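Local coordinates for pyoverdine biosynthesis protein PvcB (Pseudomonas aeruginosa, PDB 4YLM) that catalyses the iron- and 2-oxoglutarate-dependent oxidation of tyrosine isonitrile in the biosynthesis of paerucumarin, at residues 92-97 against 271-276; 144-149 against 233-238; 81-86 against 276-281. All coordinates share one frame; numbering follows the deposited sequence.

How the contacts relate
Contacts 1 and 3 hold neighbouring lengths of one strand, 272-286, and share R276; contact 1 pairs it with strand 91-95 and contact 3 with the short strand 82-83, all in one mixed sheet. Contact 1 lies at the surface and combines a regular antiparallel ladder with charged groups on both faces: E92 with H273 and R275 on one, E95 and R272, with partners elsewhere, on the other. In the largely buried contact 3, aromatic, sulfur and water-mediated contacts are added to two backbone bonds close to the iron-binding D114. Contact 2, also buried, lies across the chain's centre from both. There a strand-helix junction meets a helix end through alanine, cysteine and leucine side chains and one serine hydrogen bond.

Contact 1. Residues 92-97 against 271-276; sequences ELVEQE and PRHLRR
E92 reaches across to H273 and R275 from an antiparallel strand pair of the mixed sheet, in the TauD/TfdA-type dioxygenase fold. OE1 of E92 accepts twice: from H273 NE2 at 2.6 Å, in the imidazole plane, and from R275 NE through its syn lone pair. The single NE-H is shared with the syn lone pair of OE2, straighter and nearly in the guanidinium plane to OE1, more bent (135°) and tilted to OE2 at 2.9 Å. In this salt bridge carboxylate and guanidinium planes stand 76° apart. A bend in the glutamate at chi2 (-75°) turns CD toward these partners. The cluster would favour a charged carboxylate.

Across the contact the backbone bonds in two reciprocal pairs: N and O of L93 with O and N of L274, and E95 likewise with R272. On their other side the backbones of H273 and R275 bond strand 120-131. The carbonyl of L93 has a second donor, a water that accepts from R272 NE. R272 NH1 gives to G139 O, and E95 OE1 forms salt bridges with R263 and R269. R275 also packs on helix 69-79. Over one H273 ring face sits V94 CG2, 3.8 Å from the centroid, offset toward the rim.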
loop_
_atom_site.group_PDB
_atom_site.type_symbol
_atom_site.label_atom_id
_atom_site.label_comp_id
_atom_site.label_asym_id
_atom_site.label_seq_id
_atom_site.Cartn_x
_atom_site.Cartn_y
_atom_site.Cartn_z
ATOM N N GLU A 92 25.640 14.405 -7.629
ATOM C CA GLU A 92 25.328 15.741 -8.152
ATOM C C GLU A 92 25.508 15.755 -9.658
ATOM O O GLU A 92 26.541 15.330 -10.161
ATOM C CB GLU A 92 26.251 16.797 -7.525
ATOM C CG GLU A 92 26.122 16.927 -6.016
ATOM C CD GLU A 92 24.858 17.668 -5.586
ATOM O OE1 GLU A 92 24.355 18.531 -6.344
ATOM O OE2 GLU A 92 24.370 17.399 -4.476
ATOM N N LEU A 93 24.511 16.244 -10.387
ATOM C CA LEU A 93 24.601 16.274 -11.851
ATOM C C LEU A 93 24.324 17.690 -12.304
ATOM O O LEU A 93 23.168 18.083 -12.484
ATOM C CB LEU A 93 23.595 15.309 -12.490
ATOM C CG LEU A 93 23.810 13.814 -12.234
ATOM C CD1 LEU A 93 22.539 13.023 -12.515
ATOM C CD2 LEU A 93 24.970 13.262 -13.060
ATOM N N VAL A 94 25.391 18.463 -12.462
ATOM C CA VAL A 94 25.260 19.891 -12.713
ATOM C C VAL A 94 25.815 20.211 -14.090
ATOM O O VAL A 94 26.917 19.784 -14.435
ATOM C CB VAL A 94 26.011 20.717 -11.656
ATOM C CG1 VAL A 94 25.764 22.210 -11.859
ATOM C CG2 VAL A 94 25.586 20.296 -10.259
ATOM N N GLU A 95 25.038 20.940 -14.880
ATOM C CA GLU A 95 25.471 21.345 -16.210
ATOM C C GLU A 95 25.315 22.844 -16.381
ATOM O O GLU A 95 24.376 23.446 -15.848
ATOM C CB GLU A 95 24.682 20.609 -17.283
ATOM C CG GLU A 95 24.841 19.109 -17.198
ATOM C CD GLU A 95 24.516 18.430 -18.498
ATOM O OE1 GLU A 95 24.849 17.236 -18.647
ATOM O OE2 GLU A 95 23.932 19.097 -19.377
ATOM N N GLN A 96 26.248 23.443 -17.119
ATOM C CA GLN A 96 26.260 24.885 -17.310
ATOM C C GLN A 96 25.881 25.228 -18.727
ATOM O O GLN A 96 26.109 24.450 -19.647
ATOM C CB GLN A 96 27.640 25.468 -16.994
ATOM C CG GLN A 96 27.909 25.631 -15.514
ATOM C CD GLN A 96 29.304 26.171 -15.257
ATOM O OE1 GLN A 96 29.504 27.377 -15.039
ATOM N NE2 GLN A 96 30.276 25.285 -15.293
ATOM N N GLU A 97 25.304 26.406 -18.899
ATOM C CA GLU A 97 24.823 26.810 -20.205
ATOM C C GLU A 97 25.945 26.803 -21.239
ATOM O O GLU A 97 26.983 27.433 -21.042
ATOM C CB GLU A 97 24.182 28.188 -20.124
ATOM C CG GLU A 97 23.443 28.562 -21.386
ATOM C CD GLU A 97 22.698 29.858 -21.241
ATOM O OE1 GLU A 97 22.641 30.377 -20.107
ATOM O OE2 GLU A 97 22.176 30.359 -22.262
ATOM N N PRO A 271 21.454 25.175 -18.762
ATOM C CA PRO A 271 21.850 25.122 -17.353
ATOM C C PRO A 271 20.881 24.239 -16.559
ATOM O O PRO A 271 19.664 24.421 -16.651
ATOM C CB PRO A 271 21.736 26.573 -16.909
ATOM C CG PRO A 271 20.756 27.174 -17.837
ATOM C CD PRO A 271 20.923 26.492 -19.141
ATOM N N ARG A 272 21.412 23.295 -15.791
ATOM C CA ARG A 272 20.560 22.310 -15.145
ATOM C C ARG A 272 21.251 21.678 -13.960
ATOM O O ARG A 272 22.441 21.375 -14.017
ATOM C CB ARG A 272 20.196 21.219 -16.145
ATOM C CG ARG A 272 19.103 20.283 -15.678
ATOM C CD ARG A 272 18.692 19.386 -16.822
ATOM N NE ARG A 272 19.612 18.268 -16.982
ATOM C CZ ARG A 272 19.728 17.561 -18.098
ATOM N NH1 ARG A 272 19.000 17.883 -19.164
ATOM N NH2 ARG A 272 20.575 16.543 -18.149
ATOM N N HIS A 273 20.494 21.463 -12.892
ATOM C CA HIS A 273 21.029 20.819 -11.712
ATOM C C HIS A 273 20.107 19.674 -11.257
ATOM O O HIS A 273 18.984 19.914 -10.819
ATOM C CB HIS A 273 21.211 21.861 -10.607
ATOM C CG HIS A 273 21.895 21.336 -9.385
ATOM N ND1 HIS A 273 22.225 22.141 -8.314
ATOM C CD2 HIS A 273 22.302 20.085 -9.058
ATOM C CE1 HIS A 273 22.812 21.409 -7.383
ATOM N NE2 HIS A 273 22.865 20.157 -7.806
ATOM N N LEU A 274 20.587 18.439 -11.388
ATOM C CA LEU A 274 19.865 17.260 -10.916
ATOM C C LEU A 274 20.652 16.581 -9.813
ATOM O O LEU A 274 21.885 16.681 -9.764
ATOM C CB LEU A 274 19.688 16.222 -12.039
ATOM C CG LEU A 274 19.048 16.635 -13.357
ATOM C CD1 LEU A 274 18.971 15.425 -14.270
ATOM C CD2 LEU A 274 17.663 17.236 -13.121
ATOM N N ARG A 275 19.931 15.855 -8.962
ATOM C CA ARG A 275 20.526 15.039 -7.914
ATOM C C ARG A 275 19.929 13.641 -7.980
ATOM O O ARG A 275 18.709 13.496 -8.048
ATOM C CB ARG A 275 20.254 15.664 -6.539
ATOM C CG ARG A 275 21.196 16.822 -6.212
ATOM C CD ARG A 275 20.839 17.520 -4.914
ATOM N NE ARG A 275 21.782 18.604 -4.697
ATOM C CZ ARG A 275 21.510 19.736 -4.060
ATOM N NH1 ARG A 275 20.306 19.950 -3.535
ATOM N NH2 ARG A 275 22.459 20.660 -3.950
ATOM N N ARG A 276 20.777 12.614 -7.965
ATOM C CA ARG A 276 20.291 11.243 -8.074
ATOM C C ARG A 276 20.680 10.382 -6.878
ATOM O O ARG A 276 21.834 10.404 -6.428
ATOM C CB ARG A 276 20.804 10.579 -9.352
ATOM C CG ARG A 276 20.304 9.136 -9.522
ATOM C CD ARG A 276 21.335 8.274 -10.240
ATOM N NE ARG A 276 22.495 8.006 -9.397
ATOM C CZ ARG A 276 23.653 7.534 -9.852
ATOM N NH1 ARG A 276 23.806 7.285 -11.140
ATOM N NH2 ARG A 276 24.664 7.320 -9.019
HETATM O O HOH W 1 22.132 17.822 -15.266
#

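Contact 2. Residues 144-149 against 233-238; sequences SSTPAA and RCLYHP
S144 OG is gripped by two groups: it donates to the carbonyl O of L235 at 2.7 Å and is hydrogen-bonded to ND1 of H241, on the strand beside its own. The hydroxyl approaches from above the plane of the L235 carbonyl, 40° out of it. With OG anti to its own carbonyl carbon (chi1 -75°), the serine directs this bond at the last turn of helix 224-235.

The strand carrying S144 is the central one of a three-stranded antiparallel sheet, and it runs into helix 146-152. S145 is the N-cap of that helix, its OG accepting from A148 N at 3.2 Å. The first turn, where A149 N bonds S145 O, presents A149 to the end of the other helix. A149 CB packs alongside C234 CB at 3.9 Å and meets CD2 of L235 at 3.6 Å. The same CD2 branch touches T146 CG2 at 4.1 Å, the two side chains lying side by side and pointing the same way, and approaches S144 CB. L195 of strand 193-195 adjoins both A149 and L235, and L260 of the iron-ligand strand 259-263 adjoins T146 and L235. T146 OG1 bonds the carbonyl of T258.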
loop_
_atom_site.group_PDB
_atom_site.type_symbol
_atom_site.label_atom_id
_atom_site.label_comp_id
_atom_site.label_asym_id
_atom_site.label_seq_id
_atom_site.Cartn_x
_atom_site.Cartn_y
_atom_site.Cartn_z
ATOM N N SER A 144 12.980 4.084 -21.630
ATOM C CA SER A 144 12.240 3.141 -22.457
ATOM C C SER A 144 11.712 1.997 -21.622
ATOM O O SER A 144 12.454 1.395 -20.845
ATOM C CB SER A 144 13.135 2.553 -23.566
ATOM O OG SER A 144 13.342 3.504 -24.589
ATOM N N SER A 145 10.436 1.678 -21.804
ATOM C CA SER A 145 9.837 0.527 -21.128
ATOM C C SER A 145 10.146 -0.741 -21.907
ATOM O O SER A 145 9.732 -0.878 -23.057
ATOM C CB SER A 145 8.323 0.710 -21.041
ATOM O OG SER A 145 7.687 -0.541 -20.854
ATOM N N THR A 146 10.886 -1.666 -21.314
ATOM C CA THR A 146 11.269 -2.839 -22.079
ATOM C C THR A 146 10.088 -3.779 -22.343
ATOM O O THR A 146 10.052 -4.433 -23.380
ATOM C CB THR A 146 12.513 -3.575 -21.513
ATOM O OG1 THR A 146 12.240 -4.099 -20.209
ATOM C CG2 THR A 146 13.715 -2.616 -21.436
ATOM N N PRO A 147 9.113 -3.845 -21.416
ATOM C CA PRO A 147 7.921 -4.644 -21.752
ATOM C C PRO A 147 7.143 -4.064 -22.932
ATOM O O PRO A 147 6.622 -4.836 -23.741
ATOM C CB PRO A 147 7.078 -4.600 -20.465
ATOM C CG PRO A 147 8.130 -4.401 -19.349
ATOM C CD PRO A 147 9.143 -3.444 -19.995
ATOM N N ALA A 148 7.058 -2.738 -23.040
ATOM C CA ALA A 148 6.407 -2.137 -24.201
ATOM C C ALA A 148 7.142 -2.519 -25.494
ATOM O O ALA A 148 6.515 -2.897 -26.488
ATOM C CB ALA A 148 6.328 -0.637 -24.065
ATOM N N ALA A 149 8.470 -2.419 -25.476
ATOM C CA ALA A 149 9.274 -2.798 -26.641
ATOM C C ALA A 149 9.005 -4.253 -27.028
ATOM O O ALA A 149 8.895 -4.582 -28.217
ATOM C CB ALA A 149 10.767 -2.574 -26.365
ATOM N N ARG A 233 14.376 0.012 -33.002
ATOM C CA ARG A 233 13.056 0.362 -33.525
ATOM C C ARG A 233 12.004 0.271 -32.414
ATOM O O ARG A 233 11.106 1.100 -32.323
ATOM C CB ARG A 233 12.652 -0.581 -34.661
ATOM C CG ARG A 233 11.308 -0.241 -35.283
ATOM C CD ARG A 233 10.839 -1.302 -36.290
ATOM N NE ARG A 233 10.446 -2.567 -35.666
ATOM C CZ ARG A 233 9.244 -2.809 -35.150
ATOM N NH1 ARG A 233 8.305 -1.868 -35.167
ATOM N NH2 ARG A 233 8.977 -3.995 -34.615
ATOM N N CYS A 234 12.121 -0.752 -31.582
ATOM C CA CYS A 234 11.094 -1.022 -30.580
ATOM C C CYS A 234 11.303 -0.200 -29.303
ATOM O O CYS A 234 10.347 0.309 -28.728
ATOM C CB CYS A 234 11.023 -2.518 -30.278
ATOM S SG CYS A 234 10.399 -3.518 -31.676
ATOM N N LEU A 235 12.556 -0.055 -28.883
ATOM C CA LEU A 235 12.868 0.722 -27.692
ATOM C C LEU A 235 12.655 2.214 -27.894
ATOM O O LEU A 235 12.283 2.916 -26.949
ATOM C CB LEU A 235 14.289 0.430 -27.207
ATOM C CG LEU A 235 14.517 -0.970 -26.645
ATOM C CD1 LEU A 235 16.020 -1.276 -26.580
ATOM C CD2 LEU A 235 13.842 -1.098 -25.256
ATOM N N TYR A 236 12.869 2.712 -29.114
ATOM C CA TYR A 236 12.678 4.142 -29.363
ATOM C C TYR A 236 11.304 4.478 -29.940
ATOM O O TYR A 236 11.004 5.634 -30.224
ATOM C CB TYR A 236 13.791 4.720 -30.253
ATOM C CG TYR A 236 15.127 4.864 -29.553
ATOM C CD1 TYR A 236 15.421 5.996 -28.795
ATOM C CD2 TYR A 236 16.093 3.868 -29.646
ATOM C CE1 TYR A 236 16.656 6.136 -28.150
ATOM C CE2 TYR A 236 17.318 3.993 -29.012
ATOM C CZ TYR A 236 17.597 5.127 -28.267
ATOM O OH TYR A 236 18.822 5.245 -27.647
ATOM N N HIS A 237 10.475 3.463 -30.104
ATOM C CA HIS A 237 9.103 3.644 -30.564
ATOM C C HIS A 237 8.297 4.499 -29.566
ATOM O O HIS A 237 8.478 4.392 -28.347
ATOM C CB HIS A 237 8.463 2.270 -30.741
ATOM C CG HIS A 237 7.151 2.290 -31.455
ATOM N ND1 HIS A 237 6.000 2.797 -30.890
ATOM C CD2 HIS A 237 6.800 1.843 -32.686
ATOM C CE1 HIS A 237 4.998 2.667 -31.741
ATOM N NE2 HIS A 237 5.457 2.096 -32.842
ATOM N N PRO A 238 7.412 5.363 -30.082
ATOM C CA PRO A 238 6.600 6.241 -29.227
ATOM C C PRO A 238 5.774 5.501 -28.162
ATOM O O PRO A 238 5.455 6.107 -27.136
ATOM C CB PRO A 238 5.679 6.949 -30.229
ATOM C CG PRO A 238 6.474 6.961 -31.513
ATOM C CD PRO A 238 7.261 5.679 -31.517
#

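Contact 3. Residues 81-86 against 276-281; sequences EVMLWP and RVHIHA
M83 lies across the ring of H280 at about a right angle, on the short antiparallel pairing of strands 82-83 and 272-286 in the dioxygenase sheet. CB of M83 stands over one ring face, 3.6 Å from the centroid, in a CH-pi contact, and CG lies above and just beyond the CE1-NE2 edge, 3.4 Å from both atoms. A turn at chi3 (88°) carries CE to H278, 3.3 Å from its ND1; M83 and H278 lie side by side, pointing the same way.

H278 and W85 meet rim to rim, their planes 31° apart. W85 NE1 donates to H278 ND1 at 3.1 Å, close to the plane of both rings, while H278 NE2 bonds D114, an iron ligand. Both nitrogens thus fix the ring's rotation, consistent with a second-shell role in positioning D114. Across one H278 face lies R276, its guanidinium centre beneath CE1.

The backbone adds H280 N to E81 O at 2.8 Å and M83 N to H278 O at 2.9 Å. The V82 and V277 side chains cross at about a right angle, CG1 to CG1 4.0 Å, beside C76 of helix 69-79. E81 lies obliquely against H280, planes 44° apart, its CD 3.7 Å from H280 CD2.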
loop_
_atom_site.group_PDB
_atom_site.type_symbol
_atom_site.label_atom_id
_atom_site.label_comp_id
_atom_site.label_asym_id
_atom_site.label_seq_id
_atom_site.Cartn_x
_atom_site.Cartn_y
_atom_site.Cartn_z
ATOM N N GLU A 81 15.986 1.362 1.387
ATOM C CA GLU A 81 17.407 1.188 1.702
ATOM C C GLU A 81 18.284 1.868 0.649
ATOM O O GLU A 81 18.390 1.393 -0.480
ATOM C CB GLU A 81 17.765 -0.300 1.782
ATOM C CG GLU A 81 19.177 -0.566 2.308
ATOM C CD GLU A 81 19.634 -2.011 2.089
ATOM O OE1 GLU A 81 20.825 -2.295 2.333
ATOM O OE2 GLU A 81 18.812 -2.862 1.666
ATOM N N VAL A 82 18.906 2.985 1.009
ATOM C CA VAL A 82 19.708 3.723 0.037
ATOM C C VAL A 82 20.921 2.895 -0.355
ATOM O O VAL A 82 21.553 2.279 0.494
ATOM C CB VAL A 82 20.157 5.094 0.588
ATOM C CG1 VAL A 82 21.246 5.713 -0.296
ATOM C CG2 VAL A 82 18.961 6.040 0.715
ATOM N N MET A 83 21.220 2.839 -1.647
ATOM C CA MET A 83 22.464 2.241 -2.088
ATOM C C MET A 83 23.556 3.319 -2.052
ATOM O O MET A 83 23.556 4.252 -2.866
ATOM C CB MET A 83 22.332 1.647 -3.489
ATOM C CG MET A 83 23.579 0.903 -3.946
ATOM S SD MET A 83 23.435 0.130 -5.578
ATOM C CE MET A 83 23.959 1.467 -6.620
ATOM N N LEU A 84 24.467 3.191 -1.092
ATOM C CA LEU A 84 25.478 4.214 -0.848
ATOM C C LEU A 84 26.693 4.061 -1.752
ATOM O O LEU A 84 27.156 2.950 -2.022
ATOM C CB LEU A 84 25.908 4.209 0.620
ATOM C CG LEU A 84 24.887 4.748 1.625
ATOM C CD1 LEU A 84 25.354 4.478 3.055
ATOM C CD2 LEU A 84 24.626 6.239 1.408
ATOM N N TRP A 85 27.194 5.190 -2.235
ATOM C CA TRP A 85 28.422 5.201 -3.018
ATOM C C TRP A 85 29.524 5.784 -2.136
ATOM O O TRP A 85 29.250 6.272 -1.040
ATOM C CB TRP A 85 28.241 6.062 -4.265
ATOM C CG TRP A 85 27.347 5.466 -5.317
ATOM C CD1 TRP A 85 25.978 5.369 -5.288
ATOM C CD2 TRP A 85 27.761 4.911 -6.570
ATOM N NE1 TRP A 85 25.524 4.778 -6.446
ATOM C CE2 TRP A 85 26.599 4.487 -7.246
ATOM C CE3 TRP A 85 29.006 4.728 -7.183
ATOM C CZ2 TRP A 85 26.648 3.887 -8.501
ATOM C CZ3 TRP A 85 29.049 4.132 -8.429
ATOM C CH2 TRP A 85 27.878 3.722 -9.077
ATOM N N PRO A 86 30.777 5.750 -2.606
ATOM C CA PRO A 86 31.828 6.394 -1.805
ATOM C C PRO A 86 31.515 7.862 -1.522
ATOM O O PRO A 86 31.900 8.383 -0.469
ATOM C CB PRO A 86 33.064 6.249 -2.686
ATOM C CG PRO A 86 32.808 4.970 -3.439
ATOM C CD PRO A 86 31.330 4.969 -3.725
ATOM N N ARG A 276 20.777 12.614 -7.965
ATOM C CA ARG A 276 20.291 11.243 -8.074
ATOM C C ARG A 276 20.680 10.382 -6.878
ATOM O O ARG A 276 21.834 10.404 -6.428
ATOM C CB ARG A 276 20.804 10.579 -9.352
ATOM C CG ARG A 276 20.304 9.136 -9.522
ATOM C CD ARG A 276 21.335 8.274 -10.240
ATOM N NE ARG A 276 22.495 8.006 -9.397
ATOM C CZ ARG A 276 23.653 7.534 -9.852
ATOM N NH1 ARG A 276 23.806 7.285 -11.140
ATOM N NH2 ARG A 276 24.664 7.320 -9.019
ATOM N N VAL A 277 19.708 9.613 -6.388
ATOM C CA VAL A 277 19.906 8.635 -5.322
ATOM C C VAL A 277 19.427 7.266 -5.813
ATOM O O VAL A 277 18.394 7.169 -6.488
ATOM C CB VAL A 277 19.107 9.037 -4.062
ATOM C CG1 VAL A 277 19.278 7.994 -2.934
ATOM C CG2 VAL A 277 19.523 10.444 -3.594
ATOM N N HIS A 278 20.189 6.219 -5.501
ATOM C CA HIS A 278 19.814 4.853 -5.830
ATOM C C HIS A 278 19.151 4.195 -4.620
ATOM O O HIS A 278 19.580 4.415 -3.490
ATOM C CB HIS A 278 21.056 4.045 -6.208
ATOM C CG HIS A 278 21.507 4.238 -7.622
ATOM N ND1 HIS A 278 22.838 4.317 -7.970
ATOM C CD2 HIS A 278 20.810 4.320 -8.781
ATOM C CE1 HIS A 278 22.942 4.452 -9.283
ATOM N NE2 HIS A 278 21.726 4.463 -9.797
ATOM N N ILE A 279 18.118 3.388 -4.857
ATOM C CA ILE A 279 17.452 2.648 -3.779
ATOM C C ILE A 279 17.591 1.170 -4.074
ATOM O O ILE A 279 17.278 0.728 -5.177
ATOM C CB ILE A 279 15.953 2.988 -3.686
ATOM C CG1 ILE A 279 15.745 4.508 -3.662
ATOM C CG2 ILE A 279 15.291 2.264 -2.484
ATOM C CD1 ILE A 279 16.276 5.190 -2.428
ATOM N N HIS A 280 18.057 0.405 -3.093
ATOM C CA HIS A 280 18.229 -1.031 -3.255
ATOM C C HIS A 280 16.883 -1.707 -3.476
ATOM O O HIS A 280 15.848 -1.202 -3.043
ATOM C CB HIS A 280 18.852 -1.632 -1.993
ATOM C CG HIS A 280 20.348 -1.556 -1.956
ATOM N ND1 HIS A 280 21.149 -2.196 -2.879
ATOM C CD2 HIS A 280 21.189 -0.927 -1.099
ATOM C CE1 HIS A 280 22.418 -1.965 -2.592
ATOM N NE2 HIS A 280 22.469 -1.204 -1.512
ATOM N N ALA A 281 16.915 -2.844 -4.152
ATOM C CA ALA A 281 15.791 -3.775 -4.166
ATOM C C ALA A 281 15.569 -4.341 -2.757
ATOM O O ALA A 281 16.388 -4.125 -1.859
ATOM C CB ALA A 281 16.063 -4.910 -5.175
HETATM O O HOH W 2 16.443 -3.163 0.646
HETATM O O HOH W 3 15.056 -0.786 -0.268
HETATM O O HOH W 4 22.662 6.565 -4.108
HETATM O O HOH W 5 24.569 0.536 0.362
#